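Local coordinates for glycosyltransferase Gtf1 (Streptococcus gordonii, PDB 5E9T), which belongs to the GT-B glycosyltransferases, two Rossmann-like domains joined in one chain, and carries an additional extended beta-sheet domain, at residues A212-V216 and L497-R501; K283-E287 and Q299-I303. The protein carries 1 engineered substitution. All coordinates share one frame. Residue numbers count along the deposited sequence, not the author numbering.

Contact 1 (A212-V216 and L497-R501); sequences ADDVV and LKEVR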
loop_
_atom_site.group_PDB
_atom_site.type_symbol
_atom_site.label_atom_id
_atom_site.label_comp_id
_atom_site.label_asym_id
_atom_site.label_seq_id
_atom_site.Cartn_x
_atom_site.Cartn_y
_atom_site.Cartn_z
ATOM N N ALA A 212 -15.296 5.967 -25.970
ATOM C CA ALA A 212 -14.174 5.712 -26.869
ATOM C C ALA A 212 -13.770 6.964 -27.637
ATOM O O ALA A 212 -12.579 7.187 -27.883
ATOM C CB ALA A 212 -14.523 4.580 -27.834
ATOM N N ASP A 213 -14.740 7.784 -28.038
ATOM C CA ASP A 213 -14.464 8.991 -28.806
ATOM C C ASP A 213 -14.383 10.252 -27.948
ATOM O O ASP A 213 -14.313 11.355 -28.498
ATOM C CB ASP A 213 -15.497 9.164 -29.922
ATOM C CG ASP A 213 -16.913 9.217 -29.407
ATOM O OD1 ASP A 213 -17.267 8.387 -28.545
ATOM O OD2 ASP A 213 -17.675 10.087 -29.877
ATOM N N ASP A 214 -14.428 10.127 -26.624
ATOM C CA ASP A 214 -14.058 11.257 -25.782
ATOM C C ASP A 214 -12.571 11.559 -25.943
ATOM O O ASP A 214 -11.759 10.666 -26.195
ATOM C CB ASP A 214 -14.377 10.973 -24.312
ATOM C CG ASP A 214 -15.867 10.988 -24.018
ATOM O OD1 ASP A 214 -16.554 11.942 -24.444
ATOM O OD2 ASP A 214 -16.349 10.048 -23.351
ATOM N N VAL A 215 -12.215 12.834 -25.799
ATOM C CA VAL A 215 -10.834 13.287 -25.947
ATOM C C VAL A 215 -10.376 13.896 -24.628
ATOM O O VAL A 215 -10.922 14.914 -24.184
ATOM C CB VAL A 215 -10.680 14.299 -27.093
ATOM C CG1 VAL A 215 -9.248 14.822 -27.151
ATOM C CG2 VAL A 215 -11.071 13.665 -28.414
ATOM N N VAL A 216 -9.372 13.282 -24.009
ATOM C CA VAL A 216 -8.762 13.798 -22.788
ATOM C C VAL A 216 -7.488 14.537 -23.172
ATOM O O VAL A 216 -6.552 13.939 -23.718
ATOM C CB VAL A 216 -8.472 12.672 -21.783
ATOM C CG1 VAL A 216 -7.711 13.214 -20.587
ATOM C CG2 VAL A 216 -9.768 12.015 -21.335
ATOM N N LEU A 497 -9.640 17.012 -34.146
ATOM C CA LEU A 497 -10.523 16.106 -33.421
ATOM C C LEU A 497 -11.217 15.127 -34.352
ATOM O O LEU A 497 -11.600 14.034 -33.919
ATOM C CB LEU A 497 -11.548 16.886 -32.602
ATOM C CG LEU A 497 -10.894 17.847 -31.623
ATOM C CD1 LEU A 497 -11.905 18.857 -31.093
ATOM C CD2 LEU A 497 -10.196 17.075 -30.491
ATOM N N LYS A 498 -11.389 15.484 -35.625
ATOM C CA LYS A 498 -11.955 14.527 -36.571
ATOM C C LYS A 498 -10.940 13.443 -36.922
ATOM O O LYS A 498 -11.281 12.262 -37.026
ATOM C CB LYS A 498 -12.448 15.241 -37.832
ATOM C CG LYS A 498 -13.249 14.310 -38.731
ATOM C CD LYS A 498 -13.034 14.588 -40.211
ATOM C CE LYS A 498 -13.773 13.574 -41.075
ATOM N NZ LYS A 498 -15.086 14.058 -41.542
ATOM N N GLU A 499 -9.683 13.835 -37.119
ATOM C CA GLU A 499 -8.610 12.860 -37.311
ATOM C C GLU A 499 -8.515 11.898 -36.143
ATOM O O GLU A 499 -8.483 10.674 -36.325
ATOM C CB GLU A 499 -7.259 13.561 -37.494
ATOM C CG GLU A 499 -7.037 14.099 -38.866
ATOM C CD GLU A 499 -5.700 14.773 -39.024
ATOM O OE1 GLU A 499 -5.032 15.073 -38.004
ATOM O OE2 GLU A 499 -5.357 15.076 -40.190
ATOM N N VAL A 500 -8.429 12.444 -34.932
ATOM C CA VAL A 500 -8.185 11.630 -33.748
ATOM C C VAL A 500 -9.259 10.566 -33.585
ATOM O O VAL A 500 -8.975 9.445 -33.141
ATOM C CB VAL A 500 -8.088 12.545 -32.511
ATOM C CG1 VAL A 500 -8.419 11.785 -31.253
ATOM C CG2 VAL A 500 -6.697 13.155 -32.419
ATOM N N ARG A 501 -10.484 10.865 -34.002
ATOM C CA ARG A 501 -11.628 10.006 -33.741
ATOM C C ARG A 501 -11.811 8.918 -34.794
ATOM O O ARG A 501 -12.849 8.246 -34.796
ATOM C CB ARG A 501 -12.900 10.852 -33.609
ATOM C CG ARG A 501 -13.267 11.157 -32.157
ATOM C CD ARG A 501 -13.714 12.598 -31.950
ATOM N NE ARG A 501 -14.276 12.796 -30.615
ATOM C CZ ARG A 501 -14.625 13.977 -30.113
ATOM N NH1 ARG A 501 -14.466 15.081 -30.831
ATOM N NH2 ARG A 501 -15.129 14.056 -28.888
#
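The C-terminal helix reaches the start of strand 215-218 with its last turn. L497, buried, leaves its backbone sideways to that strand, yet its CD2 comes to 4.1 Å from V215 CG2; a flexible branched side chain can bridge the 8.0 Å between the two CA atoms. One turn on, V500 points toward the strand and sets CG1 4.3 Å from the same V215 CG2, two short beta-branched side chains meeting between helix and sheet. R501, just past the helix, makes the polar part. Its NE and NH2 both donate to D213 O, at 2.6 Å and 2.8 Å, so one carbonyl receives a fork from the guanidinium edge, while V215 CG2 covers one face, 4.0 Å from CZ. NH1 bonds Q33 instead. The carboxylate of D213 is near but out of the guanidinium plane, adding charge attraction alone. Such packing of the C-terminal helix on the N-terminal Rossmann-like domain is characteristic of the GT-B fold, whose last helix crosses back from the other domain.

Contact 2 (K283-E287 and Q299-I303); sequences KRILE and QIATI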
loop_
_atom_site.group_PDB
_atom_site.type_symbol
_atom_site.label_atom_id
_atom_site.label_comp_id
_atom_site.label_asym_id
_atom_site.label_seq_id
_atom_site.Cartn_x
_atom_site.Cartn_y
_atom_site.Cartn_z
ATOM N N LYS A 283 7.006 21.736 -33.669
ATOM C CA LYS A 283 6.530 20.449 -34.151
ATOM C C LYS A 283 7.645 19.697 -34.859
ATOM O O LYS A 283 7.870 18.510 -34.603
ATOM C CB LYS A 283 5.335 20.663 -35.076
ATOM C CG LYS A 283 4.556 19.410 -35.401
ATOM C CD LYS A 283 5.011 18.800 -36.712
ATOM C CE LYS A 283 3.875 18.049 -37.378
ATOM N NZ LYS A 283 2.719 18.949 -37.653
ATOM N N ARG A 284 8.381 20.389 -35.730
ATOM C CA ARG A 284 9.444 19.724 -36.472
ATOM C C ARG A 284 10.609 19.349 -35.562
ATOM O O ARG A 284 11.158 18.248 -35.682
ATOM C CB ARG A 284 9.907 20.610 -37.627
ATOM C CG ARG A 284 8.933 20.637 -38.807
ATOM C CD ARG A 284 9.466 21.494 -39.944
ATOM N NE ARG A 284 10.489 22.418 -39.468
ATOM C CZ ARG A 284 10.323 23.732 -39.368
ATOM N NH1 ARG A 284 9.171 24.288 -39.723
ATOM N NH2 ARG A 284 11.311 24.491 -38.916
ATOM N N ILE A 285 10.987 20.228 -34.630
ATOM C CA ILE A 285 12.113 19.921 -33.747
ATOM C C ILE A 285 11.815 18.668 -32.931
ATOM O O ILE A 285 12.541 17.670 -33.003
ATOM C CB ILE A 285 12.445 21.119 -32.840
ATOM C CG1 ILE A 285 12.803 22.339 -33.685
ATOM C CG2 ILE A 285 13.608 20.775 -31.922
ATOM C CD1 ILE A 285 13.971 22.107 -34.623
ATOM N N LEU A 286 10.720 18.692 -32.166
ATOM C CA LEU A 286 10.349 17.537 -31.353
ATOM C C LEU A 286 10.099 16.303 -32.210
ATOM O O LEU A 286 10.352 15.177 -31.765
ATOM C CB LEU A 286 9.111 17.872 -30.517
ATOM C CG LEU A 286 8.350 16.743 -29.820
ATOM C CD1 LEU A 286 9.181 16.115 -28.711
ATOM C CD2 LEU A 286 7.025 17.264 -29.284
ATOM N N GLU A 287 9.620 16.493 -33.442
ATOM C CA GLU A 287 9.353 15.357 -34.319
ATOM C C GLU A 287 10.617 14.546 -34.585
ATOM O O GLU A 287 10.574 13.311 -34.602
ATOM C CB GLU A 287 8.745 15.846 -35.635
ATOM C CG GLU A 287 8.076 14.770 -36.463
ATOM C CD GLU A 287 7.182 15.351 -37.538
ATOM O OE1 GLU A 287 7.350 16.545 -37.860
ATOM O OE2 GLU A 287 6.310 14.619 -38.053
ATOM N N GLN A 299 1.943 11.155 -33.313
ATOM C CA GLN A 299 1.346 12.273 -34.026
ATOM C C GLN A 299 1.528 13.547 -33.219
ATOM O O GLN A 299 1.182 13.606 -32.036
ATOM C CB GLN A 299 -0.139 12.038 -34.300
ATOM C CG GLN A 299 -0.825 13.310 -34.793
ATOM C CD GLN A 299 -2.210 13.077 -35.362
ATOM O OE1 GLN A 299 -2.739 11.967 -35.313
ATOM N NE2 GLN A 299 -2.807 14.131 -35.911
ATOM N N ILE A 300 2.092 14.564 -33.860
ATOM C CA ILE A 300 2.250 15.883 -33.267
ATOM C C ILE A 300 1.484 16.867 -34.137
ATOM O O ILE A 300 1.669 16.898 -35.358
ATOM C CB ILE A 300 3.732 16.279 -33.144
ATOM C CG1 ILE A 300 4.523 15.150 -32.478
ATOM C CG2 ILE A 300 3.875 17.561 -32.341
ATOM C CD1 ILE A 300 5.995 15.447 -32.307
ATOM N N ALA A 301 0.605 17.645 -33.515
ATOM C CA ALA A 301 -0.242 18.589 -34.222
ATOM C C ALA A 301 0.082 20.005 -33.776
ATOM O O ALA A 301 0.524 20.229 -32.644
ATOM C CB ALA A 301 -1.727 18.289 -33.984
ATOM N N THR A 302 -0.139 20.963 -34.670
ATOM C CA THR A 302 0.185 22.359 -34.403
ATOM C C THR A 302 -1.108 23.153 -34.271
ATOM O O THR A 302 -1.865 23.287 -35.240
ATOM C CB THR A 302 1.063 22.948 -35.504
ATOM O OG1 THR A 302 2.084 22.008 -35.860
ATOM C CG2 THR A 302 1.718 24.229 -35.022
ATOM N N ILE A 303 -1.358 23.669 -33.072
ATOM C CA ILE A 303 -2.426 24.636 -32.847
ATOM C C ILE A 303 -1.787 25.852 -32.186
ATOM O O ILE A 303 -0.958 25.695 -31.280
ATOM C CB ILE A 303 -3.552 24.038 -31.983
ATOM C CG1 ILE A 303 -4.451 23.116 -32.813
ATOM C CG2 ILE A 303 -4.365 25.127 -31.299
ATOM C CD1 ILE A 303 -3.912 21.712 -32.981
#
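Apolar packing dominates the contact between helix 280-293 and strand 299-302, and I300 is its centre. Pointing at the helix, this beta-branched residue suits a strand and offers two arms: CD1 lies 3.7 Å from L286 CG and 3.9 Å from E287 CA, while CG2 meets K283 CG at 3.6 Å. L286, one turn after K283, turns a buried branched side chain inward, whereas E287 stands sideways at the margin, where its carboxylate can stay in solvent. The methylene chain of K283 crosses the strand, its CE 3.2 Å from I300 O; its NZ ends 3.3 Å from that oxygen and 3.6 Å from T302 OG1. T302 also points toward the helix and puts a hydroxyl near the ammonium group. Running nearly antiparallel at 166°, with axes 9.1 Å apart, the two segments form the return half of a beta-alpha-beta unit: V277 of the preceding strand 274-277 touches K283, L286 and I300, while helix 486-500 packs against A301 from the other face of the sheet.

Both contacts belong to one seven-stranded parallel sheet, their centres about 18 Å apart: contact 1 uses strand 215-218 in its middle, contact 2 the outermost strand, 299-302, with strands 236-241 and 274-277 between. Along the chain contact 2 is nested within contact 1. Between 299-303 and 497-501 the chain builds the other Rossmann-like domain, with its six-stranded parallel sheet, before helix 486-500 returns. The sequence-local beta-alpha-beta unit thus completes the sheet edge, and the distant C-terminal helix spans one face of the sheet from that edge to strand 215-218. A probable hydrogen bond, E499 OE1 to Q299 NE2 at 3.2 Å, joins the contacts directly, tying both ends of the chain's excursion together.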